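Local coordinates for protein tylactone synthase starter module and modules 1 & 2 (Streptomyces fradiae, PDB 2Z5L) that probably reduces the beta-keto group of a growing polyketide chain with NADPH, as the first ketoreductase of the tylosin polyketide synthase, setting the chirality of the product, at residues 425-430 / 472-477; 284-289 / 311-316; 94-99 / 133-138. All blocks are in the same frame, centred on the assembly; numbering follows the deposited sequence.

Contact 1: residues 425-430 / 472-477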
ATOM      1  N   ALA A 425      -4.071   7.738  14.862  1.00 37.70           N
ATOM      2  CA  ALA A 425      -3.359   6.946  13.865  1.00 37.96           C
ATOM      3  C   ALA A 425      -2.646   7.837  12.857  1.00 37.57           C
ATOM      4  O   ALA A 425      -3.171   8.870  12.451  1.00 38.53           O
ATOM      5  CB  ALA A 425      -4.339   6.011  13.133  1.00 38.73           C
ATOM      6  N   THR A 426      -1.448   7.423  12.456  1.00 36.36           N
ATOM      7  CA  THR A 426      -0.635   8.152  11.482  1.00 36.56           C
ATOM      8  C   THR A 426       0.106   7.092  10.649  1.00 36.79           C
ATOM      9  O   THR A 426       0.690   6.161  11.207  1.00 36.75           O
ATOM     10  CB  THR A 426       0.415   9.047  12.184  1.00 38.56           C
ATOM     11  OG1 THR A 426      -0.214   9.826  13.208  1.00 41.39           O
ATOM     12  CG2 THR A 426       1.070   9.976  11.185  1.00 40.78           C
ATOM     13  N   SER A 427       0.091   7.231   9.324  1.00 35.09           N
ATOM     14  CA  SER A 427       0.762   6.270   8.445  1.00 32.93           C
ATOM     15  C   SER A 427       1.720   6.984   7.500  1.00 32.44           C
ATOM     16  O   SER A 427       1.298   7.801   6.679  1.00 32.74           O
ATOM     17  CB  SER A 427      -0.270   5.474   7.632  1.00 33.14           C
ATOM     18  OG  SER A 427       0.352   4.490   6.822  1.00 32.80           O
ATOM     19  N   VAL A 428       3.010   6.681   7.618  1.00 29.81           N
ATOM     20  CA  VAL A 428       4.016   7.323   6.774  1.00 28.62           C
ATOM     21  C   VAL A 428       4.606   6.356   5.752  1.00 28.45           C
ATOM     22  O   VAL A 428       5.153   5.320   6.114  1.00 28.95           O
ATOM     23  CB  VAL A 428       5.167   7.904   7.622  1.00 27.68           C
ATOM     24  CG1 VAL A 428       6.095   8.711   6.739  1.00 27.65           C
ATOM     25  CG2 VAL A 428       4.611   8.772   8.743  1.00 29.24           C
ATOM     26  N   ALA A 429       4.487   6.711   4.477  1.00 27.86           N
ATOM     27  CA  ALA A 429       5.011   5.898   3.385  1.00 29.46           C
ATOM     28  C   ALA A 429       6.461   6.312   3.134  1.00 29.23           C
ATOM     29  O   ALA A 429       6.742   7.200   2.326  1.00 28.30           O
ATOM     30  CB  ALA A 429       4.168   6.100   2.121  1.00 29.03           C
ATOM     31  N   TRP A 430       7.380   5.650   3.827  1.00 28.36           N
ATOM     32  CA  TRP A 430       8.793   5.971   3.728  1.00 27.13           C
ATOM     33  C   TRP A 430       9.430   5.650   2.392  1.00 30.22           C
ATOM     34  O   TRP A 430       8.917   4.850   1.607  1.00 31.23           O
ATOM     35  CB  TRP A 430       9.571   5.261   4.843  1.00 24.93           C
ATOM     36  CG  TRP A 430       9.155   5.689   6.216  1.00 23.95           C
ATOM     37  CD1 TRP A 430       8.259   5.060   7.041  1.00 23.52           C
ATOM     38  CD2 TRP A 430       9.532   6.899   6.891  1.00 23.57           C
ATOM     39  NE1 TRP A 430       8.052   5.808   8.171  1.00 21.67           N
ATOM     40  CE2 TRP A 430       8.810   6.942   8.104  1.00 20.93           C
ATOM     41  CE3 TRP A 430      10.392   7.956   6.578  1.00 24.84           C
ATOM     42  CZ2 TRP A 430       8.929   7.993   9.011  1.00 22.46           C
ATOM     43  CZ3 TRP A 430      10.514   9.017   7.490  1.00 25.20           C
ATOM     44  CH2 TRP A 430       9.778   9.026   8.683  1.00 24.80           C
ATOM     45  N   ASP A 472      -0.811  14.299  10.861  1.00 45.67           N
ATOM     46  CA  ASP A 472      -1.139  13.718   9.569  1.00 45.67           C
ATOM     47  C   ASP A 472      -1.818  12.358   9.708  1.00 45.87           C
ATOM     48  O   ASP A 472      -1.681  11.680  10.730  1.00 45.90           O
ATOM     49  CB  ASP A 472       0.124  13.519   8.718  1.00 45.33           C
ATOM     50  CG  ASP A 472       0.827  14.810   8.384  1.00 45.29           C
ATOM     51  OD1 ASP A 472       0.189  15.726   7.815  1.00 45.25           O
ATOM     52  OD2 ASP A 472       2.037  14.899   8.673  1.00 46.93           O
ATOM     53  N   VAL A 473      -2.555  11.979   8.665  1.00 45.55           N
ATOM     54  CA  VAL A 473      -3.225  10.687   8.603  1.00 44.60           C
ATOM     55  C   VAL A 473      -2.324   9.830   7.715  1.00 44.35           C
ATOM     56  O   VAL A 473      -1.863   8.767   8.125  1.00 46.58           O
ATOM     57  CB  VAL A 473      -4.642  10.812   7.990  1.00 45.36           C
ATOM     58  CG1 VAL A 473      -5.217   9.428   7.703  1.00 44.86           C
ATOM     59  CG2 VAL A 473      -5.562  11.554   8.973  1.00 42.89           C
ATOM     60  N   CYS A 474      -2.063  10.300   6.501  1.00 42.28           N
ATOM     61  CA  CYS A 474      -1.168   9.590   5.596  1.00 40.29           C
ATOM     62  C   CYS A 474      -0.331  10.621   4.881  1.00 39.59           C
ATOM     63  O   CYS A 474      -0.834  11.647   4.425  1.00 42.57           O
ATOM     64  CB  CYS A 474      -1.926   8.748   4.556  1.00 38.95           C
ATOM     65  SG  CYS A 474      -2.575   7.177   5.172  1.00 40.40           S
ATOM     66  N   VAL A 475       0.958  10.350   4.800  1.00 37.93           N
ATOM     67  CA  VAL A 475       1.862  11.250   4.129  1.00 36.21           C
ATOM     68  C   VAL A 475       3.013  10.424   3.624  1.00 35.96           C
ATOM     69  O   VAL A 475       3.345   9.394   4.214  1.00 35.73           O
ATOM     70  CB  VAL A 475       2.383  12.351   5.092  1.00 38.18           C
ATOM     71  CG1 VAL A 475       3.145  11.720   6.253  1.00 37.16           C
ATOM     72  CG2 VAL A 475       3.265  13.332   4.334  1.00 35.73           C
ATOM     73  N   THR A 476       3.593  10.860   2.510  1.00 36.86           N
ATOM     74  CA  THR A 476       4.728  10.180   1.918  1.00 35.42           C
ATOM     75  C   THR A 476       5.942  11.042   2.200  1.00 36.66           C
ATOM     76  O   THR A 476       6.007  12.204   1.785  1.00 38.02           O
ATOM     77  CB  THR A 476       4.595  10.035   0.372  1.00 36.21           C
ATOM     78  OG1 THR A 476       3.465   9.218   0.051  1.00 35.62           O
ATOM     79  CG2 THR A 476       5.844   9.391  -0.211  1.00 33.05           C
ATOM     80  N   VAL A 477       6.897  10.487   2.928  1.00 35.04           N
ATOM     81  CA  VAL A 477       8.116  11.216   3.231  1.00 32.81           C
ATOM     82  C   VAL A 477       9.216  10.538   2.446  1.00 33.03           C
ATOM     83  O   VAL A 477       9.704   9.481   2.844  1.00 35.01           O
ATOM     84  CB  VAL A 477       8.456  11.152   4.735  1.00 30.99           C
ATOM     85  CG1 VAL A 477       9.762  11.881   4.997  1.00 30.39           C
ATOM     86  CG2 VAL A 477       7.331  11.769   5.555  1.00 27.91           C
TER
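Ser427 and Ala429 carry the backbone ladder between strand 426-430 and strand 474-477, which run parallel with their axes 25° apart. Ser427 N donates to Val473 O at 2.8 Å, and Ser427 O takes Val475 N at 3.2 Å. Val475 O then receives Ala429 N at 2.9 Å and also the CA-H of Val428. The last rung, Val477 N to Ala429 O, is weak. On the face of Val428, Trp430, Val475 and Val477, carbon meets carbon. Val428 puts CG1 anti to its backbone N (chi1 -173°), which brings this methyl to 3.5 Å from Val477 CG2 and also over one face of the Trp430 indole, toward its rim. The Trp430 ring corner CZ3 rests 3.9 Å from Val477 CG1, the two side chains lying alongside each other. Both strands belong to the Rossmann-type sheet of the ketoreductase, linked by a connection that includes helices 442-450 and 457-470, and Ala460, Ala463 and Leu464 of the latter cover this face. On the other face Ser427 CB lies 3.8 Å from Cys474 SG, and Ala429 CB meets Thr476 OG1 at the same distance. Helix 402-419 packs there, its Asp412 bonding Ser427 OG. At the strand entrances Arg419 NH1 bonds both Ala425 O and Asp472 O, while Asp472 OD2 forms a salt bridge with Arg28.

Contact 2: residues 284-289 / 311-316; sequences AERLVL and GCEVVH
Cys312 turns its thiol in among Ala284, Arg286 and Leu287, where the strands begin. With SG anti to the backbone N (chi1 -172°), the sulfur comes 3.6 Å from Leu287 CG and 3.7 Å from Ala284 CB; Ala280 of helix 270-281 also touches Cys312. Leu287, Leu289, Val314 and His316 share the face toward helices 270-281 and 300-308. Here Leu289 CD1 and Val314 CG1 are only loosely apposed. The His316 ring brings CD2 to 3.0 Å from Leu289 O, while its NE2 bonds Ser291 OG. On the face of Arg286, Glu313, Val288 and Val315, CG1 of Val315 sits 3.8 Å from both Val288 methyls. Arg286 and Glu313 run alongside each other, the arginine bending at chi3 (-56°) while the glutamate stays extended. Their flat ends are 22° from parallel, and NE lies 3.8 Å from OE2, which stands well out of the guanidinium plane. Beneath the side chains run four parallel-strand bonds, the shortest from Leu287 N to Glu313 O at 2.7 Å. Helix 300-308 links the two strands along the chain, completing a right-handed beta-alpha-beta unit of the Rossmann fold, and covers the face of Leu289 and Val314; nearby lies a Gly267-Gly272 turn consistent with a dinucleotide-binding loop. The long ion pair adds attraction of charge without a directed N-H, so register here rests mainly on the backbone ladder, while Cys312 N is buried without a partner.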
ATOM      1  N   ALA A 284      10.708   9.617  26.940  1.00 40.82           N
ATOM      2  CA  ALA A 284       9.931   8.400  27.105  1.00 39.75           C
ATOM      3  C   ALA A 284      10.137   7.916  28.539  1.00 38.89           C
ATOM      4  O   ALA A 284      11.260   7.924  29.052  1.00 40.09           O
ATOM      5  CB  ALA A 284      10.389   7.335  26.111  1.00 39.56           C
ATOM      6  N   GLU A 285       9.048   7.505  29.178  1.00 38.04           N
ATOM      7  CA  GLU A 285       9.090   7.011  30.548  1.00 37.68           C
ATOM      8  C   GLU A 285       9.287   5.502  30.544  1.00 35.86           C
ATOM      9  O   GLU A 285       9.889   4.933  31.454  1.00 34.96           O
ATOM     10  CB  GLU A 285       7.788   7.342  31.279  1.00 41.51           C
ATOM     11  CG  GLU A 285       7.536   8.825  31.478  1.00 47.01           C
ATOM     12  CD  GLU A 285       6.303   9.084  32.327  1.00 51.96           C
ATOM     13  OE1 GLU A 285       6.195   8.468  33.413  1.00 53.99           O
ATOM     14  OE2 GLU A 285       5.451   9.903  31.916  1.00 54.13           O
ATOM     15  N   ARG A 286       8.765   4.852  29.513  1.00 33.16           N
ATOM     16  CA  ARG A 286       8.903   3.418  29.396  1.00 32.21           C
ATOM     17  C   ARG A 286       8.839   2.997  27.934  1.00 31.47           C
ATOM     18  O   ARG A 286       8.001   3.470  27.162  1.00 31.56           O
ATOM     19  CB  ARG A 286       7.793   2.699  30.174  1.00 33.07           C
ATOM     20  CG  ARG A 286       7.906   1.168  30.186  1.00 35.19           C
ATOM     21  CD  ARG A 286       6.668   0.501  30.800  1.00 38.67           C
ATOM     22  NE  ARG A 286       6.388   0.976  32.156  1.00 42.02           N
ATOM     23  CZ  ARG A 286       5.209   0.847  32.755  1.00 44.19           C
ATOM     24  NH1 ARG A 286       4.199   0.258  32.127  1.00 44.39           N
ATOM     25  NH2 ARG A 286       5.029   1.325  33.975  1.00 47.88           N
ATOM     26  N   LEU A 287       9.743   2.106  27.559  1.00 28.32           N
ATOM     27  CA  LEU A 287       9.772   1.586  26.215  1.00 26.50           C
ATOM     28  C   LEU A 287       9.555   0.097  26.333  1.00 24.48           C
ATOM     29  O   LEU A 287      10.115  -0.556  27.225  1.00 23.31           O
ATOM     30  CB  LEU A 287      11.128   1.849  25.543  1.00 27.14           C
ATOM     31  CG  LEU A 287      11.430   3.279  25.094  1.00 29.45           C
ATOM     32  CD1 LEU A 287      12.795   3.343  24.367  1.00 30.86           C
ATOM     33  CD2 LEU A 287      10.333   3.748  24.155  1.00 31.26           C
ATOM     34  N   VAL A 288       8.713  -0.425  25.450  1.00 22.03           N
ATOM     35  CA  VAL A 288       8.414  -1.846  25.390  1.00 22.61           C
ATOM     36  C   VAL A 288       8.743  -2.240  23.960  1.00 23.18           C
ATOM     37  O   VAL A 288       8.078  -1.795  23.031  1.00 25.55           O
ATOM     38  CB  VAL A 288       6.932  -2.096  25.686  1.00 21.61           C
ATOM     39  CG1 VAL A 288       6.575  -3.527  25.392  1.00 17.29           C
ATOM     40  CG2 VAL A 288       6.661  -1.770  27.153  1.00 21.97           C
ATOM     41  N   LEU A 289       9.776  -3.056  23.791  1.00 22.76           N
ATOM     42  CA  LEU A 289      10.220  -3.472  22.475  1.00 24.03           C
ATOM     43  C   LEU A 289       9.894  -4.923  22.194  1.00 25.88           C
ATOM     44  O   LEU A 289      10.123  -5.796  23.032  1.00 28.51           O
ATOM     45  CB  LEU A 289      11.731  -3.256  22.360  1.00 23.58           C
ATOM     46  CG  LEU A 289      12.252  -1.919  22.883  1.00 23.43           C
ATOM     47  CD1 LEU A 289      13.772  -1.964  22.898  1.00 27.65           C
ATOM     48  CD2 LEU A 289      11.750  -0.769  22.038  1.00 25.84           C
ATOM     49  N   GLY A 311      17.222   7.247  31.417  1.00 37.16           N
ATOM     50  CA  GLY A 311      16.260   7.412  32.492  1.00 38.08           C
ATOM     51  C   GLY A 311      15.008   6.608  32.211  1.00 39.56           C
ATOM     52  O   GLY A 311      14.228   6.302  33.114  1.00 41.08           O
ATOM     53  N   CYS A 312      14.836   6.246  30.946  1.00 38.30           N
ATOM     54  CA  CYS A 312      13.679   5.484  30.488  1.00 37.74           C
ATOM     55  C   CYS A 312      13.684   4.016  30.941  1.00 36.65           C
ATOM     56  O   CYS A 312      14.714   3.348  30.900  1.00 36.58           O
ATOM     57  CB  CYS A 312      13.628   5.544  28.958  1.00 37.31           C
ATOM     58  SG  CYS A 312      12.138   4.835  28.287  1.00 44.73           S
ATOM     59  N   GLU A 313      12.528   3.512  31.360  1.00 35.40           N
ATOM     60  CA  GLU A 313      12.415   2.107  31.746  1.00 32.78           C
ATOM     61  C   GLU A 313      12.191   1.208  30.531  1.00 28.21           C
ATOM     62  O   GLU A 313      11.322   1.483  29.703  1.00 24.97           O
ATOM     63  CB  GLU A 313      11.281   1.917  32.756  1.00 37.88           C
ATOM     64  CG  GLU A 313      11.331   0.595  33.504  1.00 45.11           C
ATOM     65  CD  GLU A 313      10.140   0.400  34.421  1.00 49.69           C
ATOM     66  OE1 GLU A 313      10.024   1.146  35.415  1.00 51.34           O
ATOM     67  OE2 GLU A 313       9.320  -0.502  34.147  1.00 49.77           O
ATOM     68  N   VAL A 314      12.974   0.136  30.423  1.00 24.20           N
ATOM     69  CA  VAL A 314      12.917  -0.719  29.237  1.00 24.16           C
ATOM     70  C   VAL A 314      12.619  -2.183  29.395  1.00 23.37           C
ATOM     71  O   VAL A 314      13.307  -2.906  30.115  1.00 23.99           O
ATOM     72  CB  VAL A 314      14.246  -0.665  28.461  1.00 23.66           C
ATOM     73  CG1 VAL A 314      14.184  -1.567  27.232  1.00 21.53           C
ATOM     74  CG2 VAL A 314      14.569   0.760  28.105  1.00 21.36           C
ATOM     75  N   VAL A 315      11.629  -2.635  28.646  1.00 24.24           N
ATOM     76  CA  VAL A 315      11.244  -4.034  28.687  1.00 26.06           C
ATOM     77  C   VAL A 315      11.274  -4.638  27.270  1.00 25.81           C
ATOM     78  O   VAL A 315      10.830  -4.011  26.313  1.00 21.78           O
ATOM     79  CB  VAL A 315       9.825  -4.151  29.320  1.00 27.64           C
ATOM     80  CG1 VAL A 315       8.811  -4.638  28.307  1.00 26.39           C
ATOM     81  CG2 VAL A 315       9.880  -5.045  30.548  1.00 31.09           C
ATOM     82  N   HIS A 316      11.772  -5.864  27.145  1.00 27.64           N
ATOM     83  CA  HIS A 316      11.855  -6.521  25.848  1.00 32.43           C
ATOM     84  C   HIS A 316      11.157  -7.893  25.829  1.00 34.53           C
ATOM     85  O   HIS A 316      11.411  -8.750  26.684  1.00 36.92           O
ATOM     86  CB  HIS A 316      13.335  -6.668  25.464  1.00 35.34           C
ATOM     87  CG  HIS A 316      13.553  -7.073  24.043  1.00 40.64           C
ATOM     88  ND1 HIS A 316      14.810  -7.251  23.500  1.00 43.30           N
ATOM     89  CD2 HIS A 316      12.675  -7.355  23.052  1.00 41.55           C
ATOM     90  CE1 HIS A 316      14.692  -7.628  22.240  1.00 44.27           C
ATOM     91  NE2 HIS A 316      13.405  -7.700  21.943  1.00 43.27           N
TER

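Contact 3: residues 94-99 / 133-138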
ATOM      1  N   LEU A  94      -9.117 -21.515 -16.961  1.00 33.13           N
ATOM      2  CA  LEU A  94     -10.417 -20.902 -17.224  1.00 32.61           C
ATOM      3  C   LEU A  94     -10.335 -19.807 -18.291  1.00 33.71           C
ATOM      4  O   LEU A  94     -11.276 -19.617 -19.067  1.00 34.62           O
ATOM      5  CB  LEU A  94     -11.000 -20.321 -15.936  1.00 29.47           C
ATOM      6  CG  LEU A  94     -11.441 -21.334 -14.869  1.00 28.58           C
ATOM      7  CD1 LEU A  94     -11.694 -20.608 -13.559  1.00 26.33           C
ATOM      8  CD2 LEU A  94     -12.699 -22.052 -15.330  1.00 28.45           C
ATOM      9  N   LEU A  95      -9.211 -19.100 -18.339  1.00 33.68           N
ATOM     10  CA  LEU A  95      -9.027 -18.021 -19.314  1.00 35.78           C
ATOM     11  C   LEU A  95      -8.521 -18.502 -20.667  1.00 36.94           C
ATOM     12  O   LEU A  95      -8.886 -17.951 -21.708  1.00 37.90           O
ATOM     13  CB  LEU A  95      -8.020 -16.998 -18.790  1.00 35.51           C
ATOM     14  CG  LEU A  95      -8.369 -16.124 -17.599  1.00 37.75           C
ATOM     15  CD1 LEU A  95      -7.135 -15.323 -17.202  1.00 34.40           C
ATOM     16  CD2 LEU A  95      -9.524 -15.203 -17.949  1.00 37.18           C
ATOM     17  N   LYS A  96      -7.659 -19.514 -20.625  1.00 38.13           N
ATOM     18  CA  LYS A  96      -7.020 -20.102 -21.801  1.00 41.10           C
ATOM     19  C   LYS A  96      -7.879 -20.116 -23.069  1.00 43.16           C
ATOM     20  O   LYS A  96      -7.476 -19.576 -24.116  1.00 43.50           O
ATOM     21  CB  LYS A  96      -6.545 -21.533 -21.470  1.00 41.87           C
ATOM     22  CG  LYS A  96      -5.621 -22.211 -22.501  1.00 41.09           C
ATOM     23  CD  LYS A  96      -4.153 -21.840 -22.288  1.00 41.72           C
ATOM     24  CE  LYS A  96      -3.204 -22.504 -23.322  1.00 42.63           C
ATOM     25  NZ  LYS A  96      -2.919 -23.959 -23.093  1.00 40.05           N
ATOM     26  N   PRO A  97      -9.070 -20.731 -23.003  1.00 42.88           N
ATOM     27  CA  PRO A  97      -9.945 -20.790 -24.177  1.00 44.55           C
ATOM     28  C   PRO A  97     -10.521 -19.457 -24.705  1.00 44.78           C
ATOM     29  O   PRO A  97     -10.694 -19.302 -25.913  1.00 45.44           O
ATOM     30  CB  PRO A  97     -11.018 -21.793 -23.748  1.00 44.09           C
ATOM     31  CG  PRO A  97     -11.079 -21.611 -22.266  1.00 44.38           C
ATOM     32  CD  PRO A  97      -9.644 -21.484 -21.875  1.00 43.55           C
ATOM     33  N   SER A  98     -10.806 -18.502 -23.817  1.00 45.78           N
ATOM     34  CA  SER A  98     -11.348 -17.196 -24.224  1.00 45.00           C
ATOM     35  C   SER A  98     -10.283 -16.193 -24.693  1.00 46.71           C
ATOM     36  O   SER A  98     -10.586 -15.287 -25.469  1.00 45.00           O
ATOM     37  CB  SER A  98     -12.134 -16.549 -23.076  1.00 44.80           C
ATOM     38  OG  SER A  98     -13.417 -17.138 -22.895  1.00 43.47           O
ATOM     39  N   MET A  99      -9.049 -16.355 -24.213  1.00 47.99           N
ATOM     40  CA  MET A  99      -7.940 -15.462 -24.560  1.00 49.80           C
ATOM     41  C   MET A  99      -7.374 -15.781 -25.938  1.00 50.98           C
ATOM     42  O   MET A  99      -7.063 -14.886 -26.716  1.00 50.54           O
ATOM     43  CB  MET A  99      -6.809 -15.582 -23.535  1.00 49.80           C
ATOM     44  CG  MET A  99      -7.194 -15.282 -22.100  1.00 51.62           C
ATOM     45  SD  MET A  99      -7.815 -13.626 -21.860  1.00 53.23           S
ATOM     46  CE  MET A  99      -6.293 -12.668 -21.879  1.00 52.49           C
ATOM     47  N   SER A 133      -0.526 -13.412 -18.050  1.00 34.85           N
ATOM     48  CA  SER A 133       0.850 -13.290 -18.478  1.00 37.68           C
ATOM     49  C   SER A 133       1.313 -14.665 -18.952  1.00 39.68           C
ATOM     50  O   SER A 133       1.963 -14.785 -19.989  1.00 39.10           O
ATOM     51  CB  SER A 133       1.707 -12.810 -17.303  1.00 37.88           C
ATOM     52  OG  SER A 133       3.054 -12.601 -17.671  1.00 37.85           O
ATOM     53  N   ASP A 134       0.959 -15.706 -18.200  1.00 41.60           N
ATOM     54  CA  ASP A 134       1.352 -17.065 -18.560  1.00 44.62           C
ATOM     55  C   ASP A 134       0.816 -17.506 -19.925  1.00 45.56           C
ATOM     56  O   ASP A 134       1.562 -18.038 -20.744  1.00 46.43           O
ATOM     57  CB  ASP A 134       0.887 -18.068 -17.492  1.00 45.63           C
ATOM     58  CG  ASP A 134       1.477 -17.788 -16.116  1.00 47.75           C
ATOM     59  OD1 ASP A 134       2.683 -17.454 -16.027  1.00 47.65           O
ATOM     60  OD2 ASP A 134       0.733 -17.919 -15.114  1.00 48.66           O
ATOM     61  N   ILE A 135      -0.472 -17.294 -20.162  1.00 45.90           N
ATOM     62  CA  ILE A 135      -1.088 -17.681 -21.427  1.00 47.85           C
ATOM     63  C   ILE A 135      -0.386 -17.046 -22.628  1.00 49.64           C
ATOM     64  O   ILE A 135      -0.510 -17.521 -23.763  1.00 50.68           O
ATOM     65  CB  ILE A 135      -2.569 -17.290 -21.440  1.00 47.68           C
ATOM     66  CG1 ILE A 135      -3.289 -18.031 -20.306  1.00 45.53           C
ATOM     67  CG2 ILE A 135      -3.192 -17.611 -22.788  1.00 45.00           C
ATOM     68  CD1 ILE A 135      -4.745 -17.680 -20.188  1.00 46.03           C
ATOM     69  N   GLY A 136       0.354 -15.973 -22.370  1.00 50.78           N
ATOM     70  CA  GLY A 136       1.084 -15.290 -23.424  1.00 53.20           C
ATOM     71  C   GLY A 136       0.256 -14.931 -24.646  1.00 55.12           C
ATOM     72  O   GLY A 136       0.700 -15.101 -25.780  1.00 55.10           O
ATOM     73  N   VAL A 137      -0.956 -14.439 -24.417  1.00 57.01           N
ATOM     74  CA  VAL A 137      -1.836 -14.040 -25.507  1.00 58.83           C
ATOM     75  C   VAL A 137      -1.476 -12.615 -25.932  1.00 59.26           C
ATOM     76  O   VAL A 137      -1.678 -11.664 -25.173  1.00 61.34           O
ATOM     77  CB  VAL A 137      -3.323 -14.106 -25.061  1.00 59.62           C
ATOM     78  CG1 VAL A 137      -3.482 -13.471 -23.683  1.00 60.78           C
ATOM     79  CG2 VAL A 137      -4.209 -13.403 -26.074  1.00 60.55           C
ATOM     80  N   PRO A 138      -0.920 -12.452 -27.149  1.00 58.25           N
ATOM     81  CA  PRO A 138      -0.538 -11.126 -27.646  1.00 57.01           C
ATOM     82  C   PRO A 138      -1.721 -10.172 -27.621  1.00 55.39           C
ATOM     83  O   PRO A 138      -2.821 -10.531 -28.041  1.00 56.00           O
ATOM     84  CB  PRO A 138      -0.050 -11.416 -29.063  1.00 56.53           C
ATOM     85  CG  PRO A 138      -0.875 -12.592 -29.462  1.00 57.08           C
ATOM     86  CD  PRO A 138      -0.799 -13.455 -28.221  1.00 58.16           C
TER
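Ile135 and Val137 meet helix 88-99 through Leu95, Lys96 and Met99, in a contact made of apolar packing. The terminal methyl of Ile135 touches three residues of the helix. Its CG1 stands anti to the carbonyl carbon (chi1 -61°) and the chain runs on straight, delivering CD1 to 3.6 Å from Leu95 CB. The same methyl reaches Met99 CG at 3.9 Å, the two side chains crossing at about a right angle. Val137 takes the next place along the helix: CG1 lies only 3.4 Å from Met99 CE, tighter than ordinary van der Waals contact, and 3.9 Å from Met99 CB. Met99 bends at chi2 and chi3 (-60° and -77°), which turns CE back toward Val137 CG1.

Carbon also meets backbone polar atoms. Ile135 CD1 comes 3.5 Å from Lys96 N, and Val137 CG2 lies 3.3 Å from Met99 O at the end of the helix. The alkyl part of Lys96 passes more loosely, with CD 4.4 Å from Ile135 CG2.

Gly136, at positive phi, takes the chain out of helix 119-135 between the two contact residues and leads toward strand 140-147. The contact thus joins the ends of two helices that pack beside parallel strands of the N-terminal half, a Rossmann-like region; Leu51, Val109 and Val132 continue the apolar layer round Leu95 and Met99. Charge enters nearby through the salt bridge of Asp134 with Arg88. Across 94-99 and 133-138 themselves, cohesion comes from shape and dispersion, with no directional polar bond joining the two segments.

In the fold
The three contacts follow one another along the chain in the order contact 3, contact 2, contact 1, each closing before the next opens. Contacts 1 and 2 lie in the same parallel sheet of the ketoreductase, their centres about 25 Å apart: strands 386-391, 338-341 and 261-265 stand between strand 426-430 and strand 286-291. Contact 2 reaches the outermost strand 313-318, whereas contact 1 leads by way of strand 474-477 to strand 28-35 and the N-terminal half. Contact 3 lies in that half, between the ends of helices 88-99 and 119-135 with the turn after the latter, about 39 Å from contact 1 and 56 Å from contact 2, centre to centre. The presumed cofactor-binding loop belongs to the half that holds contacts 1 and 2, next to contact 2.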